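PDB 3P9Z: uroporphyrinogen III cosynthase (HemD) from Helicobacter pylori, which probably catalyses cyclisation of the linear tetrapyrrole hydroxymethylbilane to uroporphyrinogen III, a step on the way to protoporphyrin IX. Local coordinates for residues T36-L41 with S112-R117; N144-L149 with L177-F182; K162-F167 with T187-G192. All blocks are in the same frame, centred on the assembly; numbering follows the deposited sequence.

Contact 1: T36-L41 with S112-R117; sequences TPFNAL and SVLYLR
A40 and L41 pair with V113 and L114 as parallel neighbours in the sheet of one of the two alpha/beta lobes characteristic of uroporphyrinogen-III synthases. The pairing starts here, as a loop becomes strand 40-43. L114 N donates to A40 O at 2.9 Å with a fairly straight N-H...O angle of 161°. Two residues before L114, S112 O accepts A40 N, 3.3 Å away, and weakly N39 N. The N39 side chain extends the ladder: CG sits between the backbone N and the carbonyl carbon (chi1 53°), and OD1 takes the N-H of S112 in the plane of its own carbonyl (S112 N to N39 OD1, 2.9 Å). At the outer end a water donates to P37 O and bonds S112 OG. The F38 ring lies against the strand by one face, with L114 CB 3.9 Å from the ring centroid, a CH-pi contact displaced toward the rim. P37 CB lies at the opposite face. L41 and L114 point the same way, and L41 CD2 touches L114 CB at 3.9 Å, while A40 CB and V113 CG2 meet on the other side of the sheet. Strand 112-118 thus runs between strands 40-43 and 135-146, V113 bonding through its backbone to D135 and K137, and L41 passes the pairing on to Y71 of strand 70-72.

Contact 2: N144-L149 with L177-F182; sequences NKLKHL and LHYFEF
Y179, the last residue of helix 170-179, sends its ring across to L146, K147 and L149, where the chain leaves strand 135-146. At the root, CB rests over a face of the following F180 ring, toward its rim. CG, anti to the carbonyl carbon (chi1 -79°) and beside the backbone N, starts the ring off toward L146 and L149. Along one side of the ring, CD2 meets L149 CD1 from above, and CE2 meets the same methyl at 3.6 Å. CE2 is also touched by L146 CD1 at 3.7 Å, a tip-to-tip approach. L149 CD1 sits 22° off the normal drawn through the centroid of the Y179 ring, which supports a CH-pi contact on that face; H178 CD2 covers the centre of the opposite face. CZ lies 3.4 Å from K147 O. At the tip, Y179 OH donates to K147 O, in the ring plane at its edge, at a doubtfully short 2.5 Å. The same OH accepts from L149 N at 3.0 Å, and the N-H...O angle of 167° is close to straight. The phenol oxygen is therefore both donor and acceptor to main-chain atoms two residues apart, which ties the chain at K147 and L149 to the end of the helix. Beside it, L146 CD2 stands 3.7 Å from the centroid of the H178 ring, almost exactly over the centre. This surface junction places the end of helix 170-179 beside strand 135-146: L146 also touches A175 of that helix, L149 reaches L23 of strand 19-28 and L157 of helix 151-157, and Q154 of the latter helix flanks Y179.

Contact 3: K162-F167 with T187-G192; sequences KSILIF and TAISIG
F167 and A188 meet because F167 CG is anti to the carbonyl carbon (chi1 -60°), which starts the ring off on the side of the backbone N. The ring then presents its edge to A188, with CE2 3.8 Å from A188 CB, and the methyl lies near the ring plane. On the other side of the sheet, I189 CD1, anti to CA (chi2 -173°), lies 3.7 Å from I164 CG2. I166 CG1 adds a looser apolar contact to I189 CB. The backbones carry the rest of the contact as a parallel ladder whose bonds alternate from strand to strand. T187 N donates to S163 O at 3.1 Å, and L165 N to T187 O at 2.8 Å. I189 N then gives to L165 O at 2.7 Å, and F167 N returns to I189 O at 2.8 Å. The last rung, I191 N to F167 O, matches the first at 3.1 Å but is more bent at hydrogen than the other four, although its donor still lies nearly on the line of the C=O bond. The two short strand segments are twisted by 24° against each other. The side chains divide cleanly: I164, I166, T187 and I189 lie on one face, where C217, L220 and A221 of helix 214-223 pack on I166 and I189. L165, F167, A188 and S190 lie on the other, where F176 meets the F167 ring edge-to-face and S190 OG bonds S206 OG. Parallel neighbours joined through helix 170-179 form a beta-alpha-beta crossover, and G192, at the N-cap of helix 193-201, starts the next such helix, as in the alpha/beta lobes of this enzyme family.

How the contacts relate
Contact 3 is buried, contact 1 partly so, and contact 2 lies at the surface. Contacts 1 and 3 are both parallel strand pairings, but they occupy different lobes, their centres about 38 Å apart; the first is frayed at its loop end, where an asparagine side chain and a water supplement the ladder, whereas the third alternates without a break over five bonds. Contact 2 instead joins a strand exit to a helix end, using aromatic faces and one phenol gripping main-chain atoms. It shares helix 170-179 with the crossover of contact 3, and they touch directly: F182 CZ packs 3.7 Å from A188 CB. Strand 135-146, neighbour of strand 112-118, runs from contact 1's lobe to contact 2.

Contact 1: T36-L41 with S112-R117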
loop_
_atom_site.group_PDB
_atom_site.type_symbol
_atom_site.label_atom_id
_atom_site.label_comp_id
_atom_site.label_asym_id
_atom_site.label_seq_id
_atom_site.Cartn_x
_atom_site.Cartn_y
_atom_site.Cartn_z
ATOM N N THR A 36 -19.585 -16.365 7.388
ATOM C CA THR A 36 -20.861 -16.938 6.928
ATOM C C THR A 36 -21.930 -15.938 6.403
ATOM O O THR A 36 -22.558 -16.208 5.397
ATOM C CB THR A 36 -21.472 -17.888 8.019
ATOM O OG1 THR A 36 -20.508 -18.901 8.357
ATOM C CG2 THR A 36 -22.755 -18.568 7.522
ATOM N N PRO A 37 -22.143 -14.791 7.092
ATOM C CA PRO A 37 -23.146 -13.830 6.600
ATOM C C PRO A 37 -22.836 -13.111 5.280
ATOM O O PRO A 37 -23.708 -12.401 4.765
ATOM C CB PRO A 37 -23.211 -12.781 7.722
ATOM C CG PRO A 37 -22.639 -13.467 8.922
ATOM C CD PRO A 37 -21.597 -14.379 8.399
ATOM N N PHE A 38 -21.632 -13.278 4.735
ATOM C CA PHE A 38 -21.201 -12.442 3.596
ATOM C C PHE A 38 -21.159 -13.152 2.248
ATOM O O PHE A 38 -20.602 -14.255 2.135
ATOM C CB PHE A 38 -19.836 -11.786 3.887
ATOM C CG PHE A 38 -19.800 -11.056 5.197
ATOM C CD1 PHE A 38 -20.296 -9.757 5.298
ATOM C CD2 PHE A 38 -19.272 -11.674 6.336
ATOM C CE1 PHE A 38 -20.277 -9.095 6.523
ATOM C CE2 PHE A 38 -19.238 -11.025 7.566
ATOM C CZ PHE A 38 -19.749 -9.740 7.669
ATOM N N ASN A 39 -21.704 -12.497 1.221
ATOM C CA ASN A 39 -21.593 -13.027 -0.153
ATOM C C ASN A 39 -20.716 -12.178 -1.088
ATOM O O ASN A 39 -20.684 -12.404 -2.309
ATOM C CB ASN A 39 -22.982 -13.267 -0.788
ATOM C CG ASN A 39 -23.894 -12.033 -0.738
ATOM O OD1 ASN A 39 -23.504 -10.949 -0.276
ATOM N ND2 ASN A 39 -25.135 -12.206 -1.211
ATOM N N ALA A 40 -20.014 -11.207 -0.512
ATOM C CA ALA A 40 -19.035 -10.417 -1.245
ATOM C C ALA A 40 -17.919 -9.963 -0.329
ATOM O O ALA A 40 -18.161 -9.543 0.807
ATOM C CB ALA A 40 -19.699 -9.184 -1.903
ATOM N N LEU A 41 -16.695 -10.031 -0.836
ATOM C CA LEU A 41 -15.560 -9.454 -0.139
ATOM C C LEU A 41 -15.045 -8.281 -0.964
ATOM O O LEU A 41 -15.156 -8.276 -2.197
ATOM C CB LEU A 41 -14.433 -10.470 -0.002
ATOM C CG LEU A 41 -14.686 -11.877 0.563
ATOM C CD1 LEU A 41 -13.414 -12.677 0.400
ATOM C CD2 LEU A 41 -15.155 -11.870 2.033
ATOM N N SER A 112 -24.218 -8.488 0.993
ATOM C CA SER A 112 -23.564 -8.373 2.312
ATOM C C SER A 112 -22.054 -8.439 2.125
ATOM O O SER A 112 -21.512 -9.500 1.816
ATOM C CB SER A 112 -23.983 -9.513 3.227
ATOM O OG SER A 112 -25.284 -9.283 3.713
ATOM N N VAL A 113 -21.394 -7.300 2.331
ATOM C CA VAL A 113 -19.990 -7.112 1.968
ATOM C C VAL A 113 -19.049 -7.090 3.189
ATOM O O VAL A 113 -19.332 -6.459 4.220
ATOM C CB VAL A 113 -19.797 -5.793 1.168
ATOM C CG1 VAL A 113 -18.331 -5.626 0.737
ATOM C CG2 VAL A 113 -20.734 -5.731 -0.043
ATOM N N LEU A 114 -17.937 -7.798 3.063
ATOM C CA LEU A 114 -16.907 -7.780 4.076
ATOM C C LEU A 114 -15.689 -7.111 3.476
ATOM O O LEU A 114 -15.110 -7.606 2.502
ATOM C CB LEU A 114 -16.548 -9.194 4.523
ATOM C CG LEU A 114 -15.437 -9.307 5.581
ATOM C CD1 LEU A 114 -15.760 -8.510 6.888
ATOM C CD2 LEU A 114 -15.222 -10.765 5.897
ATOM N N TYR A 115 -15.325 -5.977 4.055
ATOM C CA TYR A 115 -14.152 -5.221 3.632
ATOM C C TYR A 115 -12.936 -5.614 4.474
ATOM O O TYR A 115 -12.886 -5.333 5.663
ATOM C CB TYR A 115 -14.447 -3.723 3.775
ATOM C CG TYR A 115 -13.306 -2.793 3.451
ATOM C CD1 TYR A 115 -12.359 -3.108 2.469
ATOM C CD2 TYR A 115 -13.208 -1.559 4.091
ATOM C CE1 TYR A 115 -11.314 -2.222 2.161
ATOM C CE2 TYR A 115 -12.179 -0.663 3.789
ATOM C CZ TYR A 115 -11.239 -0.994 2.828
ATOM O OH TYR A 115 -10.223 -0.095 2.547
ATOM N N LEU A 116 -11.954 -6.253 3.849
ATOM C CA LEU A 116 -10.723 -6.631 4.557
ATOM C C LEU A 116 -9.716 -5.506 4.375
ATOM O O LEU A 116 -9.256 -5.232 3.253
ATOM C CB LEU A 116 -10.210 -8.005 4.078
ATOM C CG LEU A 116 -11.389 -8.992 4.293
ATOM C CD1 LEU A 116 -11.543 -10.064 3.240
ATOM C CD2 LEU A 116 -11.489 -9.600 5.695
ATOM N N ARG A 117 -9.401 -4.828 5.475
ATOM C CA ARG A 117 -8.798 -3.500 5.373
ATOM C C ARG A 117 -7.563 -3.262 6.258
ATOM O O ARG A 117 -7.251 -4.063 7.153
ATOM C CB ARG A 117 -9.867 -2.439 5.674
ATOM C CG ARG A 117 -10.374 -2.473 7.116
ATOM C CD ARG A 117 -10.983 -1.136 7.548
ATOM N NE ARG A 117 -10.024 -0.021 7.472
ATOM C CZ ARG A 117 -10.364 1.264 7.335
ATOM N NH1 ARG A 117 -11.643 1.635 7.249
ATOM N NH2 ARG A 117 -9.414 2.190 7.282
HETATM O O HOH W 1 -25.583 -10.966 6.024
#

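Contact 2: N144-L149 with L177-F182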
loop_
_atom_site.group_PDB
_atom_site.type_symbol
_atom_site.label_atom_id
_atom_site.label_comp_id
_atom_site.label_asym_id
_atom_site.label_seq_id
_atom_site.Cartn_x
_atom_site.Cartn_y
_atom_site.Cartn_z
ATOM N N ASN A 144 0.356 -1.005 8.436
ATOM C CA ASN A 144 1.649 -0.616 7.900
ATOM C C ASN A 144 2.297 0.256 8.958
ATOM O O ASN A 144 1.821 1.355 9.247
ATOM C CB ASN A 144 1.488 0.136 6.571
ATOM C CG ASN A 144 2.825 0.516 5.945
ATOM O OD1 ASN A 144 3.832 -0.181 6.108
ATOM N ND2 ASN A 144 2.834 1.630 5.212
ATOM N N LYS A 145 3.369 -0.259 9.547
ATOM C CA LYS A 145 3.929 0.279 10.776
ATOM C C LYS A 145 5.406 0.663 10.605
ATOM O O LYS A 145 6.159 -0.036 9.921
ATOM C CB LYS A 145 3.844 -0.819 11.840
ATOM C CG LYS A 145 3.621 -0.340 13.239
ATOM C CD LYS A 145 3.179 -1.514 14.114
ATOM C CE LYS A 145 3.194 -1.143 15.591
ATOM N NZ LYS A 145 4.592 -1.137 16.114
ATOM N N LEU A 146 5.813 1.738 11.277
ATOM C CA LEU A 146 7.216 2.171 11.310
ATOM C C LEU A 146 8.137 1.115 11.929
ATOM O O LEU A 146 7.864 0.630 13.013
ATOM C CB LEU A 146 7.352 3.478 12.104
ATOM C CG LEU A 146 8.781 4.032 12.198
ATOM C CD1 LEU A 146 9.250 4.532 10.831
ATOM C CD2 LEU A 146 8.918 5.134 13.260
ATOM N N LYS A 147 9.230 0.778 11.246
ATOM C CA LYS A 147 10.245 -0.117 11.828
ATOM C C LYS A 147 10.954 0.534 13.014
ATOM O O LYS A 147 11.099 1.759 13.075
ATOM C CB LYS A 147 11.309 -0.518 10.806
ATOM C CG LYS A 147 10.844 -1.453 9.741
ATOM C CD LYS A 147 12.016 -1.870 8.853
ATOM C CE LYS A 147 11.556 -2.867 7.816
ATOM N NZ LYS A 147 12.679 -3.235 6.907
ATOM N N HIS A 148 11.379 -0.298 13.958
ATOM C CA HIS A 148 12.183 0.150 15.088
ATOM C C HIS A 148 13.607 -0.171 14.696
ATOM O O HIS A 148 14.024 -1.316 14.818
ATOM C CB HIS A 148 11.816 -0.648 16.350
ATOM C CG HIS A 148 10.532 -0.227 16.996
ATOM N ND1 HIS A 148 9.506 0.384 16.304
ATOM C CD2 HIS A 148 10.099 -0.350 18.273
ATOM C CE1 HIS A 148 8.504 0.630 17.129
ATOM N NE2 HIS A 148 8.836 0.189 18.330
ATOM N N LEU A 149 14.345 0.817 14.198
ATOM C CA LEU A 149 15.718 0.583 13.746
ATOM C C LEU A 149 16.754 0.941 14.796
ATOM O O LEU A 149 16.663 1.994 15.449
ATOM C CB LEU A 149 16.027 1.355 12.455
ATOM C CG LEU A 149 15.078 1.179 11.266
ATOM C CD1 LEU A 149 15.246 2.343 10.325
ATOM C CD2 LEU A 149 15.307 -0.156 10.562
ATOM N N LEU A 177 11.391 10.856 7.325
ATOM C CA LEU A 177 11.560 12.086 8.104
ATOM C C LEU A 177 11.618 11.799 9.595
ATOM O O LEU A 177 12.252 12.524 10.326
ATOM C CB LEU A 177 10.469 13.106 7.785
ATOM C CG LEU A 177 10.551 13.682 6.361
ATOM C CD1 LEU A 177 9.364 14.602 6.084
ATOM C CD2 LEU A 177 11.886 14.417 6.140
ATOM N N HIS A 178 10.983 10.720 10.034
ATOM C CA HIS A 178 11.155 10.274 11.420
ATOM C C HIS A 178 12.626 10.037 11.745
ATOM O O HIS A 178 13.086 10.412 12.814
ATOM C CB HIS A 178 10.335 9.014 11.722
ATOM C CG HIS A 178 10.425 8.573 13.150
ATOM N ND1 HIS A 178 9.464 8.881 14.091
ATOM C CD2 HIS A 178 11.394 7.892 13.811
ATOM C CE1 HIS A 178 9.827 8.386 15.263
ATOM N NE2 HIS A 178 10.997 7.788 15.121
ATOM N N TYR A 179 13.369 9.427 10.827
ATOM C CA TYR A 179 14.727 8.990 11.144
ATOM C C TYR A 179 15.854 9.893 10.657
ATOM O O TYR A 179 16.925 9.919 11.256
ATOM C CB TYR A 179 14.968 7.582 10.608
ATOM C CG TYR A 179 14.380 6.476 11.465
ATOM C CD1 TYR A 179 14.872 6.225 12.748
ATOM C CD2 TYR A 179 13.359 5.652 10.978
ATOM C CE1 TYR A 179 14.339 5.210 13.540
ATOM C CE2 TYR A 179 12.824 4.607 11.769
ATOM C CZ TYR A 179 13.321 4.395 13.035
ATOM O OH TYR A 179 12.804 3.380 13.826
ATOM N N PHE A 180 15.629 10.604 9.560
ATOM C CA PHE A 180 16.712 11.280 8.863
ATOM C C PHE A 180 16.386 12.725 8.560
ATOM O O PHE A 180 15.263 13.052 8.156
ATOM C CB PHE A 180 17.016 10.558 7.540
ATOM C CG PHE A 180 17.333 9.093 7.698
ATOM C CD1 PHE A 180 18.514 8.677 8.324
ATOM C CD2 PHE A 180 16.450 8.120 7.218
ATOM C CE1 PHE A 180 18.810 7.332 8.463
ATOM C CE2 PHE A 180 16.747 6.779 7.354
ATOM C CZ PHE A 180 17.925 6.385 7.977
ATOM N N GLU A 181 17.375 13.586 8.742
ATOM C CA GLU A 181 17.290 14.969 8.300
ATOM C C GLU A 181 17.164 14.977 6.773
ATOM O O GLU A 181 17.837 14.219 6.071
ATOM C CB GLU A 181 18.556 15.722 8.750
ATOM C CG GLU A 181 18.622 17.217 8.413
ATOM C CD GLU A 181 19.993 17.874 8.748
ATOM O OE1 GLU A 181 20.975 17.156 9.076
ATOM O OE2 GLU A 181 20.096 19.121 8.661
ATOM N N PHE A 182 16.261 15.801 6.265
ATOM C CA PHE A 182 16.210 16.036 4.853
ATOM C C PHE A 182 17.162 17.186 4.548
ATOM O O PHE A 182 16.854 18.366 4.779
ATOM C CB PHE A 182 14.797 16.328 4.339
ATOM C CG PHE A 182 14.690 16.216 2.843
ATOM C CD1 PHE A 182 15.045 17.294 2.020
ATOM C CD2 PHE A 182 14.288 15.025 2.248
ATOM C CE1 PHE A 182 14.976 17.189 0.650
ATOM C CE2 PHE A 182 14.226 14.912 0.874
ATOM C CZ PHE A 182 14.567 15.997 0.066
#

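Contact 3: K162-F167 with T187-G192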
loop_
_atom_site.group_PDB
_atom_site.type_symbol
_atom_site.label_atom_id
_atom_site.label_comp_id
_atom_site.label_asym_id
_atom_site.label_seq_id
_atom_site.Cartn_x
_atom_site.Cartn_y
_atom_site.Cartn_z
ATOM N N LYS A 162 23.725 14.587 -1.430
ATOM C CA LYS A 162 23.318 14.849 -2.813
ATOM C C LYS A 162 22.487 13.731 -3.468
ATOM O O LYS A 162 22.206 13.806 -4.663
ATOM C CB LYS A 162 24.528 15.214 -3.696
ATOM C CG LYS A 162 25.299 16.416 -3.195
ATOM C CD LYS A 162 26.597 16.637 -3.948
ATOM C CE LYS A 162 27.261 17.928 -3.445
ATOM N NZ LYS A 162 28.678 18.074 -3.909
ATOM N N SER A 163 22.110 12.710 -2.687
ATOM C CA SER A 163 21.234 11.617 -3.141
ATOM C C SER A 163 19.917 12.118 -3.712
ATOM O O SER A 163 19.357 13.110 -3.243
ATOM C CB SER A 163 20.894 10.650 -1.995
ATOM O OG SER A 163 22.035 9.955 -1.518
ATOM N N ILE A 164 19.429 11.405 -4.721
ATOM C CA ILE A 164 18.063 11.565 -5.202
ATOM C C ILE A 164 17.176 10.497 -4.536
ATOM O O ILE A 164 17.414 9.308 -4.702
ATOM C CB ILE A 164 17.989 11.427 -6.743
ATOM C CG1 ILE A 164 18.822 12.519 -7.443
ATOM C CG2 ILE A 164 16.544 11.475 -7.220
ATOM C CD1 ILE A 164 19.410 12.068 -8.782
ATOM N N LEU A 165 16.148 10.934 -3.816
ATOM C CA LEU A 165 15.303 10.033 -3.036
ATOM C C LEU A 165 13.903 9.906 -3.636
ATOM O O LEU A 165 13.180 10.914 -3.786
ATOM C CB LEU A 165 15.187 10.525 -1.586
ATOM C CG LEU A 165 16.477 10.994 -0.913
ATOM C CD1 LEU A 165 16.159 11.637 0.413
ATOM C CD2 LEU A 165 17.444 9.824 -0.738
ATOM N N ILE A 166 13.533 8.666 -3.959
ATOM C CA ILE A 166 12.223 8.365 -4.552
ATOM C C ILE A 166 11.225 7.907 -3.495
ATOM O O ILE A 166 11.359 6.802 -2.919
ATOM C CB ILE A 166 12.324 7.294 -5.698
ATOM C CG1 ILE A 166 13.279 7.768 -6.804
ATOM C CG2 ILE A 166 10.930 6.992 -6.267
ATOM C CD1 ILE A 166 13.632 6.731 -7.861
ATOM N N PHE A 167 10.227 8.749 -3.230
ATOM C CA PHE A 167 9.175 8.389 -2.271
ATOM C C PHE A 167 7.947 7.845 -2.984
ATOM O O PHE A 167 7.340 8.545 -3.807
ATOM C CB PHE A 167 8.816 9.592 -1.390
ATOM C CG PHE A 167 9.987 10.125 -0.592
ATOM C CD1 PHE A 167 10.342 9.535 0.633
ATOM C CD2 PHE A 167 10.722 11.209 -1.052
ATOM C CE1 PHE A 167 11.436 10.020 1.381
ATOM C CE2 PHE A 167 11.816 11.714 -0.313
ATOM C CZ PHE A 167 12.173 11.107 0.914
ATOM N N THR A 187 17.536 15.593 -3.403
ATOM C CA THR A 187 16.406 15.901 -4.279
ATOM C C THR A 187 15.332 14.830 -4.107
ATOM O O THR A 187 15.592 13.652 -4.331
ATOM C CB THR A 187 16.849 16.001 -5.756
ATOM O OG1 THR A 187 17.812 17.054 -5.886
ATOM C CG2 THR A 187 15.678 16.274 -6.661
ATOM N N ALA A 188 14.135 15.250 -3.695
ATOM C CA ALA A 188 12.999 14.342 -3.524
ATOM C C ALA A 188 12.236 14.161 -4.837
ATOM O O ALA A 188 12.014 15.120 -5.599
ATOM C CB ALA A 188 12.040 14.849 -2.435
ATOM N N ILE A 189 11.833 12.918 -5.072
ATOM C CA ILE A 189 10.921 12.585 -6.130
ATOM C C ILE A 189 9.677 11.945 -5.520
ATOM O O ILE A 189 9.778 11.093 -4.637
ATOM C CB ILE A 189 11.597 11.629 -7.153
ATOM C CG1 ILE A 189 12.723 12.396 -7.878
ATOM C CG2 ILE A 189 10.553 11.021 -8.108
ATOM C CD1 ILE A 189 13.368 11.657 -9.032
ATOM N N SER A 190 8.506 12.369 -5.996
ATOM C CA SER A 190 7.250 11.818 -5.528
ATOM C C SER A 190 6.588 11.046 -6.635
ATOM O O SER A 190 6.560 11.505 -7.786
ATOM C CB SER A 190 6.322 12.954 -5.094
ATOM O OG SER A 190 6.834 13.583 -3.937
ATOM N N ILE A 191 6.029 9.887 -6.287
ATOM C CA ILE A 191 5.293 9.079 -7.272
ATOM C C ILE A 191 4.049 9.806 -7.823
ATOM O O ILE A 191 3.693 9.658 -9.002
ATOM C CB ILE A 191 4.899 7.682 -6.682
ATOM C CG1 ILE A 191 4.482 6.710 -7.810
ATOM C CG2 ILE A 191 3.828 7.840 -5.591
ATOM C CD1 ILE A 191 4.684 5.193 -7.471
ATOM N N GLY A 192 3.392 10.594 -6.975
ATOM C CA GLY A 192 2.183 11.335 -7.370
ATOM C C GLY A 192 1.966 12.469 -6.381
ATOM O O GLY A 192 2.738 12.597 -5.418
#